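Local coordinates for phenylacetic acid degradation-related protein (Ralstonia eutropha JMP134, PDB 2PIM) that is a putative thioesterase of the hot-dog-fold superfamily that probably hydrolyses the thioester bond of fatty acyl-CoA or related acyl-CoA substrates, at the interface of chains A and B. Residues are numbered along the deposited sequence; one frame, centred on the assembly and turned at random. Chains: chain A/B, Phenylacetic acid degradation-related protein.

The interface of chains A and B. Residues chain A 25, 49, 59-60, 63; chain B 21, 24-25, 60, 63.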
# COMPACT_ATOMS: atom_id res chain seq x y z
N LEU A 25 3.96 -3.52 -10.30
CA LEU A 25 2.62 -4.05 -10.02
C LEU A 25 1.92 -4.73 -11.21
O LEU A 25 0.80 -5.23 -11.04
CB LEU A 25 1.73 -2.93 -9.46
CG LEU A 25 2.34 -2.25 -8.22
CD1 LEU A 25 1.61 -0.98 -7.94
CD2 LEU A 25 2.34 -3.21 -7.02
N PHE A 49 4.69 -10.96 -3.39
CA PHE A 49 3.83 -10.04 -2.68
C PHE A 49 3.00 -10.76 -1.63
O PHE A 49 2.08 -10.17 -1.06
CB PHE A 49 2.85 -9.34 -3.63
CG PHE A 49 3.48 -8.51 -4.70
CD1 PHE A 49 4.81 -8.16 -4.68
CD2 PHE A 49 2.68 -8.06 -5.74
CE1 PHE A 49 5.35 -7.38 -5.72
CE2 PHE A 49 3.19 -7.29 -6.76
CZ PHE A 49 4.52 -6.95 -6.76
N GLY A 59 -1.23 -4.32 1.98
CA GLY A 59 -0.52 -3.16 1.52
C GLY A 59 -0.20 -3.19 0.05
O GLY A 59 -0.27 -2.16 -0.59
N MSE A 60 0.16 -4.36 -0.49
CA MSE A 60 0.49 -4.49 -1.92
C MSE A 60 -0.77 -4.22 -2.75
O MSE A 60 -0.69 -3.53 -3.76
CB MSE A 60 1.11 -5.86 -2.25
CG MSE A 60 2.51 -6.03 -1.60
SE MSE A 60 3.72 -4.59 -2.17
CE MSE A 60 3.49 -4.65 -4.01
N ALA A 63 -1.18 -0.60 -2.93
CA ALA A 63 -0.33 0.03 -3.96
C ALA A 63 -0.98 -0.02 -5.33
O ALA A 63 -0.82 0.88 -6.13
CB ALA A 63 1.08 -0.61 -3.97
N VAL B 21 6.64 -11.04 1.08
CA VAL B 21 6.43 -9.60 0.90
C VAL B 21 7.42 -8.77 1.71
O VAL B 21 7.88 -7.72 1.25
CB VAL B 21 4.93 -9.19 1.15
CG1 VAL B 21 4.45 -9.48 2.60
CG2 VAL B 21 4.72 -7.71 0.80
N THR B 24 10.47 -8.60 -0.24
CA THR B 24 10.29 -7.64 -1.32
C THR B 24 10.49 -6.20 -0.83
O THR B 24 11.12 -5.39 -1.50
CB THR B 24 8.90 -7.87 -1.92
OG1 THR B 24 8.85 -9.21 -2.41
CG2 THR B 24 8.55 -6.90 -3.03
N LEU B 25 9.97 -5.88 0.36
CA LEU B 25 10.11 -4.53 0.95
C LEU B 25 11.43 -4.26 1.69
O LEU B 25 11.63 -3.15 2.18
CB LEU B 25 8.92 -4.25 1.86
CG LEU B 25 7.56 -4.42 1.15
CD1 LEU B 25 6.47 -4.46 2.18
CD2 LEU B 25 7.35 -3.33 0.11
N MSE B 60 3.35 1.99 -2.01
CA MSE B 60 4.49 1.13 -1.63
C MSE B 60 4.88 1.45 -0.18
O MSE B 60 5.14 0.53 0.59
CB MSE B 60 5.67 1.28 -2.59
CG MSE B 60 5.35 0.73 -4.00
SE MSE B 60 4.80 -1.15 -3.90
CE MSE B 60 6.18 -1.86 -2.88
N ALA B 63 2.52 -0.31 1.97
CA ALA B 63 2.85 -1.73 2.16
C ALA B 63 3.87 -1.92 3.27
O ALA B 63 3.84 -2.91 3.98
CB ALA B 63 3.32 -2.36 0.83
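A:Met60 and B:Met60, both selenomethionines in this crystal, meet where the two chains face each other, and their side chains lie at a slant across one another. Each selenium touches the other residue's methyl group: SE of A:Met60 lies 3.7 Å from CE of B:Met60, and the two-fold axis repeats the pair with the chains exchanged. Bends at both chi2 (-57°) and chi3 (-50°) bring CE of A:Met60 round over the ring of A:Phe49 while it still meets the opposite selenium. A long, unbranched and polarisable side chain suits this place, because it can fold to match its own symmetry mate.

Small residues let the two helices come close. The methyl of A:Ala63 packs against the selenium of B:Met60 at 3.8 Å, and B:Ala63 does the same to A:Met60. The same CB of B:Ala63 also lies 3.7 Å from the carbonyl carbon of A:Gly59. With no side chain on A:Gly59, the backbones themselves approach, its CA standing 3.7 Å from CA of B:Ala63.

A second apolar layer comes from B:Val21, which runs antiparallel alongside A:Met60. Its CG2, anti to the backbone N, reaches CG of A:Met60 at 3.7 Å, while its CB rests against the main-chain carbonyl of A:Phe49. The short, compact valine thus sets CB and CG2 close against both neighbours. Within chain A, the A:Phe49 ring backs A:Met60, whose CE sits 3.5 Å above the centre of one face; this flat support should help keep the bent chain in place. B:Thr24 turns its methyl CG2 towards ring atom CE1 of A:Phe49, a looser approach at 4.2 Å.

In the fold, the paired helices 58-75 meet near their N-terminal ends across the two-fold axis, flanked by helix 20-25 of one chain and the 3-10 helix 47-49 of the other. Such pairing fits a hot-dog dimer, the usual unit of this superfamily.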